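Transcriptional repressor, TetR family (PDB 3ANP) represses transcription of genes for fatty acid degradation as a TetR-family regulator, and binds lauroyl-CoA in a pocket among its helices. Local coordinates at residues Gly67-Val72 / Gly129-Glu134; His88-Leu93 / Glu180-Asn185; Lys137-Arg140 / Val144-Gln147; Arg156-Leu161 / Arg187-Gly192. All blocks are in the same frame, centred on the assembly; numbering follows the deposited sequence.

Contact 1. Residues Gly67-Val72 / Gly129-Glu134; sequences GLREEV and GDLIAE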
# COMPACT_ATOMS: atom_id res chain seq x y z
N GLY A 67 -19.23 -6.61 -9.70
CA GLY A 67 -20.46 -5.85 -9.48
C GLY A 67 -20.15 -4.37 -9.60
O GLY A 67 -20.91 -3.59 -10.21
N LEU A 68 -19.03 -3.96 -9.01
CA LEU A 68 -18.61 -2.56 -9.07
C LEU A 68 -18.33 -2.14 -10.52
O LEU A 68 -18.59 -1.00 -10.89
CB LEU A 68 -17.37 -2.32 -8.20
CG LEU A 68 -17.59 -2.39 -6.68
CD1 LEU A 68 -16.25 -2.31 -5.95
CD2 LEU A 68 -18.48 -1.24 -6.24
N ARG A 69 -17.80 -3.06 -11.33
CA ARG A 69 -17.52 -2.76 -12.73
C ARG A 69 -18.83 -2.49 -13.49
O ARG A 69 -18.93 -1.55 -14.28
CB ARG A 69 -16.76 -3.93 -13.39
CG ARG A 69 -16.46 -3.73 -14.87
CD ARG A 69 -15.71 -4.93 -15.48
NE ARG A 69 -14.41 -5.17 -14.86
CZ ARG A 69 -14.09 -6.26 -14.15
NH1 ARG A 69 -14.99 -7.22 -13.97
NH2 ARG A 69 -12.87 -6.39 -13.63
N GLU A 70 -19.85 -3.31 -13.24
CA GLU A 70 -21.15 -3.12 -13.90
C GLU A 70 -21.73 -1.78 -13.52
O GLU A 70 -22.29 -1.07 -14.35
CB GLU A 70 -22.16 -4.18 -13.46
CG GLU A 70 -21.87 -5.61 -13.86
CD GLU A 70 -23.04 -6.53 -13.53
OE1 GLU A 70 -24.10 -6.37 -14.15
OE2 GLU A 70 -22.90 -7.38 -12.64
N GLU A 71 -21.62 -1.45 -12.23
CA GLU A 71 -22.15 -0.22 -11.69
C GLU A 71 -21.46 1.00 -12.33
O GLU A 71 -22.12 1.95 -12.75
CB GLU A 71 -21.99 -0.22 -10.16
CG GLU A 71 -22.52 1.03 -9.45
CD GLU A 71 -22.53 0.88 -7.93
OE1 GLU A 71 -21.95 -0.10 -7.41
OE2 GLU A 71 -23.12 1.74 -7.25
N VAL A 72 -20.14 0.94 -12.42
CA VAL A 72 -19.37 2.03 -13.01
C VAL A 72 -19.72 2.22 -14.49
O VAL A 72 -19.95 3.33 -14.94
CB VAL A 72 -17.83 1.77 -12.85
CG1 VAL A 72 -17.01 2.63 -13.83
CG2 VAL A 72 -17.42 2.09 -11.41
N GLY A 129 -7.32 -1.30 -10.35
CA GLY A 129 -6.60 -0.30 -11.12
C GLY A 129 -7.16 -0.11 -12.52
O GLY A 129 -7.35 1.02 -12.99
N ASP A 130 -7.44 -1.22 -13.20
CA ASP A 130 -7.98 -1.18 -14.54
C ASP A 130 -9.41 -0.63 -14.59
O ASP A 130 -9.78 0.05 -15.54
CB ASP A 130 -7.92 -2.57 -15.20
CG ASP A 130 -6.49 -3.03 -15.47
OD1 ASP A 130 -5.58 -2.18 -15.57
OD2 ASP A 130 -6.27 -4.25 -15.60
N LEU A 131 -10.22 -0.91 -13.56
CA LEU A 131 -11.58 -0.35 -13.53
C LEU A 131 -11.46 1.19 -13.40
O LEU A 131 -12.18 1.96 -14.07
CB LEU A 131 -12.36 -0.92 -12.33
CG LEU A 131 -13.75 -0.29 -12.08
CD1 LEU A 131 -14.55 -0.29 -13.37
CD2 LEU A 131 -14.51 -1.08 -10.99
N ILE A 132 -10.56 1.65 -12.55
CA ILE A 132 -10.38 3.10 -12.39
C ILE A 132 -9.93 3.71 -13.73
O ILE A 132 -10.40 4.78 -14.13
CB ILE A 132 -9.33 3.41 -11.29
CG1 ILE A 132 -9.92 3.04 -9.92
CG2 ILE A 132 -8.93 4.90 -11.32
CD1 ILE A 132 -8.89 3.01 -8.81
N ALA A 133 -9.05 3.01 -14.44
CA ALA A 133 -8.57 3.50 -15.73
C ALA A 133 -9.73 3.71 -16.70
O ALA A 133 -9.68 4.62 -17.54
CB ALA A 133 -7.55 2.53 -16.33
N GLU A 134 -10.77 2.89 -16.60
CA GLU A 134 -11.92 3.05 -17.50
C GLU A 134 -12.64 4.37 -17.23
O GLU A 134 -13.19 4.98 -18.13
CB GLU A 134 -12.93 1.89 -17.34
CG GLU A 134 -12.51 0.54 -17.94
CD GLU A 134 -13.55 -0.55 -17.71
OE1 GLU A 134 -14.76 -0.24 -17.73
OE2 GLU A 134 -13.16 -1.72 -17.52
O HOH W 1 -12.64 -2.97 -15.29

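Contact 2. Residues His88-Leu93 / Glu180-Asn185; sequences HLFRVL and EELEKN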
# COMPACT_ATOMS: atom_id res chain seq x y z
N HIS A 88 -18.10 8.41 -6.45
CA HIS A 88 -19.10 7.40 -6.09
C HIS A 88 -18.44 6.05 -5.83
O HIS A 88 -18.72 5.38 -4.84
CB HIS A 88 -20.11 7.25 -7.22
CG HIS A 88 -21.08 6.13 -7.01
ND1 HIS A 88 -22.16 6.23 -6.15
CD2 HIS A 88 -21.13 4.89 -7.53
CE1 HIS A 88 -22.83 5.10 -6.15
NE2 HIS A 88 -22.23 4.26 -6.98
N LEU A 89 -17.55 5.65 -6.74
CA LEU A 89 -16.88 4.37 -6.61
C LEU A 89 -16.16 4.24 -5.27
O LEU A 89 -16.27 3.21 -4.59
CB LEU A 89 -15.88 4.17 -7.75
CG LEU A 89 -14.96 2.95 -7.67
CD1 LEU A 89 -15.76 1.67 -7.66
CD2 LEU A 89 -14.02 2.97 -8.86
N PHE A 90 -15.45 5.28 -4.86
CA PHE A 90 -14.72 5.19 -3.61
C PHE A 90 -15.63 5.25 -2.42
O PHE A 90 -15.37 4.63 -1.40
CB PHE A 90 -13.62 6.26 -3.58
CG PHE A 90 -12.51 5.95 -4.53
CD1 PHE A 90 -11.66 4.88 -4.27
CD2 PHE A 90 -12.37 6.64 -5.72
CE1 PHE A 90 -10.69 4.50 -5.20
CE2 PHE A 90 -11.41 6.27 -6.66
CZ PHE A 90 -10.57 5.20 -6.40
N ARG A 91 -16.74 5.96 -2.56
CA ARG A 91 -17.73 6.04 -1.49
C ARG A 91 -18.28 4.62 -1.27
O ARG A 91 -18.32 4.11 -0.14
CB ARG A 91 -18.85 7.00 -1.91
CG ARG A 91 -19.49 7.79 -0.79
CD ARG A 91 -19.86 9.20 -1.29
NE ARG A 91 -20.69 9.17 -2.50
CZ ARG A 91 -20.57 10.02 -3.52
NH1 ARG A 91 -19.65 10.98 -3.49
NH2 ARG A 91 -21.37 9.91 -4.57
N VAL A 92 -18.68 3.95 -2.34
CA VAL A 92 -19.23 2.60 -2.22
C VAL A 92 -18.14 1.61 -1.79
O VAL A 92 -18.41 0.66 -1.06
CB VAL A 92 -19.88 2.16 -3.54
CG1 VAL A 92 -20.10 0.65 -3.54
CG2 VAL A 92 -21.23 2.89 -3.71
N LEU A 93 -16.92 1.84 -2.24
CA LEU A 93 -15.82 0.97 -1.85
C LEU A 93 -15.62 1.07 -0.33
O LEU A 93 -15.44 0.06 0.34
CB LEU A 93 -14.53 1.39 -2.55
CG LEU A 93 -14.15 0.65 -3.83
CD1 LEU A 93 -12.88 1.27 -4.43
CD2 LEU A 93 -13.91 -0.83 -3.50
N GLU A 180 -13.98 9.14 4.21
CA GLU A 180 -13.24 10.41 4.22
C GLU A 180 -11.80 10.20 3.75
O GLU A 180 -11.23 11.02 3.02
CB GLU A 180 -13.25 11.00 5.64
CG GLU A 180 -12.65 12.41 5.78
CD GLU A 180 -11.13 12.43 5.80
OE1 GLU A 180 -10.51 11.49 6.36
OE2 GLU A 180 -10.56 13.40 5.26
N GLU A 181 -11.20 9.10 4.19
CA GLU A 181 -9.84 8.76 3.83
C GLU A 181 -9.71 8.48 2.33
O GLU A 181 -8.77 8.94 1.68
CB GLU A 181 -9.39 7.54 4.65
CG GLU A 181 -8.11 6.85 4.18
CD GLU A 181 -6.85 7.65 4.44
OE1 GLU A 181 -6.86 8.56 5.30
OE2 GLU A 181 -5.83 7.35 3.80
N LEU A 182 -10.66 7.73 1.76
CA LEU A 182 -10.59 7.44 0.34
C LEU A 182 -10.83 8.69 -0.49
O LEU A 182 -10.22 8.87 -1.55
CB LEU A 182 -11.58 6.32 -0.05
CG LEU A 182 -11.25 4.96 0.59
CD1 LEU A 182 -12.19 3.91 0.01
CD2 LEU A 182 -9.78 4.56 0.32
N GLU A 183 -11.70 9.57 -0.01
CA GLU A 183 -11.99 10.82 -0.71
C GLU A 183 -10.70 11.66 -0.73
O GLU A 183 -10.43 12.37 -1.70
CB GLU A 183 -13.11 11.57 0.01
CG GLU A 183 -13.36 13.01 -0.46
CD GLU A 183 -13.99 13.10 -1.85
OE1 GLU A 183 -14.62 12.12 -2.30
OE2 GLU A 183 -13.87 14.17 -2.47
N LYS A 184 -9.93 11.60 0.35
CA LYS A 184 -8.66 12.33 0.44
C LYS A 184 -7.69 11.79 -0.61
O LYS A 184 -7.02 12.57 -1.30
CB LYS A 184 -8.04 12.17 1.85
CG LYS A 184 -6.60 12.75 2.00
CD LYS A 184 -5.48 11.71 1.74
CE LYS A 184 -5.51 10.61 2.81
NZ LYS A 184 -4.50 9.53 2.61
N ASN A 185 -7.60 10.47 -0.73
CA ASN A 185 -6.70 9.86 -1.73
C ASN A 185 -7.09 10.30 -3.13
O ASN A 185 -6.24 10.63 -3.97
CB ASN A 185 -6.76 8.33 -1.69
CG ASN A 185 -6.19 7.75 -0.42
OD1 ASN A 185 -5.41 8.40 0.27
ND2 ASN A 185 -6.57 6.50 -0.10
O HOH W 2 -17.52 11.67 -1.87

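Contact 3. Residues Lys137-Arg140 / Val144-Gln147; sequences KPLR and VLRQ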
# COMPACT_ATOMS: atom_id res chain seq x y z
N LYS A 137 -10.46 7.28 -18.67
CA LYS A 137 -10.47 7.35 -20.14
C LYS A 137 -11.25 8.54 -20.73
O LYS A 137 -10.70 9.31 -21.52
CB LYS A 137 -11.01 6.03 -20.72
CG LYS A 137 -10.99 5.95 -22.24
CD LYS A 137 -11.21 4.50 -22.68
CE LYS A 137 -11.10 4.33 -24.19
NZ LYS A 137 -12.21 4.99 -24.92
N PRO A 138 -12.53 8.69 -20.37
CA PRO A 138 -13.36 9.79 -20.87
C PRO A 138 -12.72 11.15 -20.53
O PRO A 138 -12.86 12.12 -21.28
CB PRO A 138 -14.68 9.60 -20.14
CG PRO A 138 -14.71 8.16 -19.82
CD PRO A 138 -13.30 7.85 -19.43
N LEU A 139 -12.05 11.22 -19.38
CA LEU A 139 -11.39 12.46 -18.99
C LEU A 139 -10.23 12.75 -19.94
O LEU A 139 -10.01 13.90 -20.33
CB LEU A 139 -10.89 12.39 -17.54
CG LEU A 139 -11.97 12.38 -16.44
CD1 LEU A 139 -11.31 12.16 -15.09
CD2 LEU A 139 -12.77 13.69 -16.44
N ARG A 140 -9.49 11.71 -20.32
CA ARG A 140 -8.37 11.92 -21.22
C ARG A 140 -8.88 12.39 -22.59
O ARG A 140 -8.28 13.28 -23.20
CB ARG A 140 -7.54 10.65 -21.41
CG ARG A 140 -6.34 10.87 -22.33
CD ARG A 140 -5.53 9.61 -22.54
NE ARG A 140 -6.37 8.50 -22.99
CZ ARG A 140 -7.16 8.54 -24.06
NH1 ARG A 140 -7.22 9.63 -24.81
NH2 ARG A 140 -7.88 7.47 -24.39
N VAL A 144 -8.80 16.91 -20.30
CA VAL A 144 -8.49 17.43 -18.97
C VAL A 144 -7.58 16.52 -18.14
O VAL A 144 -7.25 16.86 -17.01
CB VAL A 144 -9.79 17.73 -18.17
CG1 VAL A 144 -10.63 18.76 -18.93
CG2 VAL A 144 -10.60 16.45 -17.95
N LEU A 145 -7.16 15.39 -18.72
CA LEU A 145 -6.29 14.47 -18.00
C LEU A 145 -4.91 14.47 -18.64
O LEU A 145 -4.80 14.47 -19.86
CB LEU A 145 -6.86 13.04 -18.03
CG LEU A 145 -6.39 12.14 -16.87
CD1 LEU A 145 -7.07 12.60 -15.59
CD2 LEU A 145 -6.73 10.66 -17.16
N ARG A 146 -3.86 14.45 -17.83
CA ARG A 146 -2.50 14.45 -18.39
C ARG A 146 -2.27 13.18 -19.22
O ARG A 146 -2.90 12.14 -18.98
CB ARG A 146 -1.46 14.53 -17.27
CG ARG A 146 -1.44 13.32 -16.34
CD ARG A 146 -0.63 13.65 -15.10
NE ARG A 146 0.71 14.10 -15.44
CZ ARG A 146 1.46 14.84 -14.64
NH1 ARG A 146 1.00 15.21 -13.46
NH2 ARG A 146 2.68 15.22 -15.04
N GLN A 147 -1.37 13.27 -20.20
CA GLN A 147 -1.10 12.14 -21.07
C GLN A 147 0.33 11.65 -21.04
O GLN A 147 0.73 10.86 -21.88
CB GLN A 147 -1.48 12.48 -22.51
CG GLN A 147 -2.95 12.79 -22.66
CD GLN A 147 -3.35 12.99 -24.10
OE1 GLN A 147 -3.30 12.06 -24.91
NE2 GLN A 147 -3.74 14.21 -24.43
O HOH W 3 -5.81 14.44 -22.34

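Contact 4. Residues Arg156-Leu161 / Arg187-Gly192; sequences RTLADL and RLLLEG. With DCC (dodecyl-coa), chain E.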
# COMPACT_ATOMS: atom_id res chain seq x y z
N ARG A 156 -3.65 2.27 -11.55
CA ARG A 156 -2.95 1.37 -10.63
C ARG A 156 -2.56 2.11 -9.35
O ARG A 156 -2.71 1.59 -8.25
CB ARG A 156 -1.67 0.79 -11.25
CG ARG A 156 -0.86 -0.10 -10.28
CD ARG A 156 0.35 -0.80 -10.93
NE ARG A 156 -0.08 -1.83 -11.88
CZ ARG A 156 0.75 -2.62 -12.55
NH1 ARG A 156 2.06 -2.51 -12.39
NH2 ARG A 156 0.27 -3.53 -13.39
N THR A 157 -2.05 3.32 -9.51
CA THR A 157 -1.64 4.13 -8.38
C THR A 157 -2.79 4.44 -7.43
O THR A 157 -2.65 4.33 -6.20
CB THR A 157 -0.99 5.47 -8.86
OG1 THR A 157 0.21 5.18 -9.59
CG2 THR A 157 -0.65 6.36 -7.67
N LEU A 158 -3.93 4.83 -7.98
CA LEU A 158 -5.06 5.15 -7.14
C LEU A 158 -5.56 3.89 -6.45
O LEU A 158 -5.92 3.93 -5.27
CB LEU A 158 -6.17 5.82 -7.95
CG LEU A 158 -7.28 6.45 -7.10
CD1 LEU A 158 -6.66 7.35 -6.02
CD2 LEU A 158 -8.22 7.25 -7.99
N ALA A 159 -5.57 2.76 -7.16
CA ALA A 159 -6.00 1.50 -6.54
C ALA A 159 -5.03 1.08 -5.44
O ALA A 159 -5.43 0.51 -4.43
CB ALA A 159 -6.12 0.40 -7.59
N ASP A 160 -3.74 1.35 -5.62
CA ASP A 160 -2.76 0.98 -4.60
C ASP A 160 -3.04 1.76 -3.31
O ASP A 160 -2.93 1.22 -2.20
CB ASP A 160 -1.32 1.26 -5.07
CG ASP A 160 -0.82 0.23 -6.07
OD1 ASP A 160 -1.27 -0.94 -6.04
OD2 ASP A 160 0.05 0.58 -6.88
N LEU A 161 -3.39 3.04 -3.47
CA LEU A 161 -3.71 3.89 -2.32
C LEU A 161 -4.96 3.38 -1.62
O LEU A 161 -5.01 3.38 -0.39
CB LEU A 161 -3.96 5.34 -2.74
CG LEU A 161 -2.72 6.22 -2.90
CD1 LEU A 161 -3.16 7.65 -3.14
CD2 LEU A 161 -1.88 6.14 -1.64
N ARG A 187 -8.95 13.02 -4.14
CA ARG A 187 -8.69 14.44 -4.36
C ARG A 187 -7.20 14.72 -4.56
O ARG A 187 -6.81 15.45 -5.47
CB ARG A 187 -9.18 15.26 -3.16
CG ARG A 187 -10.63 15.01 -2.77
CD ARG A 187 -11.58 15.88 -3.57
NE ARG A 187 -11.23 17.29 -3.47
CZ ARG A 187 -12.01 18.28 -3.88
NH1 ARG A 187 -13.19 18.02 -4.42
NH2 ARG A 187 -11.60 19.54 -3.77
N LEU A 188 -6.37 14.16 -3.69
CA LEU A 188 -4.93 14.40 -3.81
C LEU A 188 -4.35 13.90 -5.12
O LEU A 188 -3.62 14.63 -5.79
CB LEU A 188 -4.16 13.79 -2.63
CG LEU A 188 -4.27 14.56 -1.31
CD1 LEU A 188 -3.31 13.95 -0.30
CD2 LEU A 188 -3.92 16.03 -1.53
N LEU A 189 -4.67 12.66 -5.51
CA LEU A 189 -4.11 12.16 -6.76
C LEU A 189 -4.76 12.79 -7.99
O LEU A 189 -4.09 13.08 -8.98
CB LEU A 189 -4.22 10.64 -6.86
CG LEU A 189 -3.21 10.03 -7.84
CD1 LEU A 189 -1.84 10.00 -7.16
CD2 LEU A 189 -3.63 8.60 -8.26
N LEU A 190 -6.07 13.02 -7.93
CA LEU A 190 -6.74 13.62 -9.08
C LEU A 190 -6.37 15.09 -9.28
O LEU A 190 -5.99 15.50 -10.38
CB LEU A 190 -8.26 13.48 -8.94
CG LEU A 190 -9.14 13.95 -10.10
CD1 LEU A 190 -8.89 13.09 -11.32
CD2 LEU A 190 -10.62 13.85 -9.70
N GLU A 191 -6.46 15.89 -8.21
CA GLU A 191 -6.16 17.33 -8.31
C GLU A 191 -4.73 17.72 -7.97
O GLU A 191 -4.22 18.72 -8.50
CB GLU A 191 -7.09 18.12 -7.39
CG GLU A 191 -8.57 17.87 -7.64
CD GLU A 191 -9.44 18.57 -6.61
OE1 GLU A 191 -9.16 18.44 -5.40
OE2 GLU A 191 -10.41 19.24 -7.01
N GLY A 192 -4.09 16.95 -7.10
CA GLY A 192 -2.74 17.27 -6.69
C GLY A 192 -2.75 18.16 -5.45
O GLY A 192 -3.80 18.69 -5.07
C2 DCC E . 3.69 -8.06 -21.86
C4 DCC E . 2.97 -6.04 -20.99
C5 DCC E . 1.66 -6.37 -21.31
C6 DCC E . 1.42 -7.60 -21.92
C8 DCC E . 1.67 -4.43 -20.39
C10 DCC E . -11.73 -4.86 -4.18
C11 DCC E . -12.69 -5.62 -3.26
C12 DCC E . -14.14 -5.39 -3.68
N9 DCC E . 2.94 -4.84 -20.43
N7 DCC E . 0.89 -5.36 -20.93
N3 DCC E . 3.95 -6.90 -21.28
N1 DCC E . 2.45 -8.41 -22.17
N6 DCC E . 0.18 -7.96 -22.24
C1' DCC E . 4.11 -4.07 -19.94
C2' DCC E . 3.69 -2.99 -18.95
O2' DCC E . 3.08 -1.90 -19.66
C3' DCC E . 5.09 -2.58 -18.49
O3' DCC E . 5.70 -1.73 -19.47
C4' DCC E . 5.82 -3.92 -18.44
O4' DCC E . 4.96 -4.87 -19.10
C5' DCC E . 6.03 -4.31 -16.98
O5' DCC E . 4.78 -4.33 -16.28
P1 DCC E . 4.74 -4.28 -14.68
O11 DCC E . 5.68 -3.25 -14.18
O12 DCC E . 3.32 -4.21 -14.26
O6 DCC E . 5.33 -5.72 -14.25
P2 DCC E . 4.38 -7.01 -14.11
O21 DCC E . 5.41 -8.02 -14.41
O22 DCC E . 3.31 -6.57 -15.03
O7 DCC E . 4.15 -6.78 -12.53
CPA DCC E . 3.03 -6.05 -12.02
CPB DCC E . 2.36 -6.84 -10.89
CP8 DCC E . 3.44 -7.36 -9.94
CP7 DCC E . 1.57 -8.01 -11.48
CP9 DCC E . 1.40 -5.92 -10.13
OP3 DCC E . 4.11 -6.27 -9.29
CP6 DCC E . 2.81 -8.29 -8.89
OP2 DCC E . 2.65 -9.48 -9.13
NP2 DCC E . 2.47 -7.71 -7.74
CP5 DCC E . 1.86 -8.47 -6.65
CP4 DCC E . 0.96 -7.56 -5.81
CP3 DCC E . 1.76 -6.41 -5.19
OP1 DCC E . 2.51 -5.72 -5.89
NP1 DCC E . 1.58 -6.23 -3.89
CP2 DCC E . 2.29 -5.17 -3.16
CP1 DCC E . 1.71 -3.80 -3.52
S DCC E . 0.02 -3.54 -2.87
P3 DCC E . 6.54 -0.45 -18.98
O31 DCC E . 5.76 0.80 -19.05
O32 DCC E . 7.04 -0.78 -17.48
O33 DCC E . 7.86 -0.42 -19.91
CA1 DCC E . -0.99 -4.04 -4.21
CA2 DCC E . -2.46 -3.63 -4.23
OA1 DCC E . -0.52 -4.72 -5.13
CA3 DCC E . -3.06 -3.77 -5.63
CA4 DCC E . -4.51 -3.28 -5.69
CA5 DCC E . -5.44 -4.08 -4.78
CA6 DCC E . -6.90 -3.70 -5.06
CA7 DCC E . -7.86 -4.55 -4.24
CA8 DCC E . -9.31 -4.26 -4.62
CA9 DCC E . -10.28 -5.06 -3.73

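Contact 1. Residues Gly67-Val72 / Gly129-Glu134
Leu131 has its CG trans to the backbone N (chi1 174°), which carries the isobutyl fork out from helix 128-142 and into the side of helix 54-77. Its two methyls then part company. CD1 reaches Val72, lying 3.8 Å from Val72 CG1, and the two branched side chains cross obliquely. CD2 rests instead on backbone, 3.9 Å from Arg69 N, with Leu68 CB farther away at 4.2 Å from Leu131 CD2. One leucine thus bridges Leu68, Arg69 and Val72 on one side of the helix. The segments run parallel, their axes 3° apart in direction and 10.6 Å apart at closest approach, a pairing within the all-helical C-terminal domain by which TetR-family repressors sense their ligands. Leu68 and Val72 also touch helix 82-99, and the side chain of Leu68 comes within about 4 Å of the bound dodecyl-CoA. An alanine in place of Leu131 is likely to open a gap between the helices, leaving Val72 CG1 and the backbone at Arg69 without the methyls that touch them. Polar groups meet along one margin of the pair. A water lying in the plane of the Arg69 guanidinium, at its edge, accepts from Arg69 NE at 2.9 Å and donates to Glu134 OE2 at 2.6 Å. It bridges opposite charges too far apart for a salt bridge, while Glu134 OE2 pairs directly with Arg73.

Contact 2. Residues His88-Leu93 / Glu180-Asn185
Apolar contact between Phe90 and Leu182 dominates this meeting of helices 82-99 and 178-191, and the CA atoms of these two residues are the nearest pair, 6.1 Å apart. Phe90 CB lies 4.1 Å from Leu182 CB, so the side chains meet at their roots. Beyond that point Leu182 CG stands trans to its own carbonyl carbon (chi1 -66°), and CD1 is carried to the edge of the Phe90 ring, near the ring plane. The same methyl sits 3.6 Å from Phe90 O and also touches Leu93, with 4.3 Å between Leu182 CD1 and Leu93 CB.

The polar link across the pair is indirect. A water in the plane of the Arg91 guanidinium, at its edge, accepts from Arg91 NH1 at 2.8 Å and donates to Glu183 OE1 at 3.0 Å, joining two charged groups that do not touch.

A third set of interactions stays within 180-185. Lys184 NZ forms a salt bridge of 2.8 Å with Glu181 OE2, approaching from above the carboxylate plane, and donates a second hydrogen bond to Asn185 OD1. This ammonium also reaches Thr157 of the second subunit, while Glu180 and Glu181 form salt bridges with Arg153 of that subunit. Here Leu182 points into its own domain while Glu180, Glu181 and Lys184 meet the second subunit, consistent with the dimer interface of the TetR fold, in which the last two long helices of each subunit, here 151-172 and 178-191, typically pair as a four-helix bundle.

Contact 3. Residues Lys137-Arg140 / Val144-Gln147
Leu139 and Arg140, in the last turns of helix 128-142, meet Val144 and Leu145 in the loop that follows, a local contact in which the chain folds back on the helix it has just left. The turn is closed by a hydrogen bond from Val144 N to Leu139 O, 3.2 Å long with an N-H...O angle of 150°, a 6→1 bond consistent with a Schellman-type helix C-cap. Beside this bond, Leu139 CD2 meets Val144 CG2 at 3.8 Å. Val144 CG1 is anti to the carbonyl carbon (chi1 -59°), which leaves CG2 between the backbone N and the carbonyl carbon, on the side facing Leu139. Leu145 CB presses on the helix backbone, 3.7 Å from Arg140 CA. Farther out, the aliphatic parts of Arg140 and Gln147 cross at about a right angle, CG to CG at 3.9 Å. A water donates to both Arg140 O, at 2.9 Å, and Leu145 O, at 2.7 Å, joining two backbone carbonyls. Leu145 and Arg140 both pack on Leu151 at the start of helix 151-172, Leu139 rests on Pro82 of helix 82-99, and Leu145 also touches Met193 of the second subunit.

Contact 4. Residues Arg156-Leu161 / Arg187-Gly192
Helices 151-172 and 178-191 face each other with Leu158 and Leu189 nearest, their CA atoms 7.1 Å apart, and the second ends as Gly192 takes a positive phi. Both belong to the C-terminal ligand-binding and dimerisation domain of the TetR fold. Leu189 reaches across to helix 151-172, its CG trans to the backbone N (chi1 -158°). Its CD2 methyl meets two residues at once, lying 3.8 Å from Thr157 CG2 and equally far from Leu158 CB. The Leu158 and Leu189 side chains run alongside each other, pointing opposite ways, whereas Thr157 and Leu189 cross at a slant. The methyl of Thr157 faces this apolar contact while its OG1 bonds to Lys184 of the second subunit and to Arg153 O of its own chain.

On another side of helix 151-172 lies the acyl-CoA. Asp160 OD1 comes within 3.4 Å of CA3 in the acyl chain and forms a salt bridge with Arg168 of the second subunit; Arg168 also hydrogen-bonds to the ligand, so both chains build the site. Arg156, its chain bent at chi3, brings its guanidinium edge to the first phosphate, with P1 in the guanidinium plane, while CP9 lies over one face. A methionine in place of Arg156 would probably leave O12 of this phosphate without two N-H donors and weaken the hold on the CoA part. Both terminal nitrogens grip that oxygen: Arg156 NH1 donates to O12 of dodecyl-CoA at 2.8 Å and 160°, and Arg156 NH2 to the same O12 at 3.2 Å and 135°.

In the fold
Contacts 1, 2 and 4 are buried, their apolar centres each built round one leucine, whereas contact 3 is partly buried, about 24 Å from the chain centre, and combines a backbone bond and a water bridge with side-chain packing at a helix end. Helix 128-142 serves contacts 1 and 3; helix 178-191 serves contacts 2 and 4. The three buried contacts form one continuous core: Phe90 CZ of contact 2 lies 3.7 Å from Ile132 CD1 of contact 1 and 3.5 Å from Leu158 CD2 of contact 4, and Gly129 N of contact 1 is 3.5 Å from Ala159 CB of contact 4. Water-bridged charges border contacts 1 and 2, and contact 4 adds ligand phosphate binding. Contacts 2, 3 and 4 also touch the second subunit; contact 1 does not.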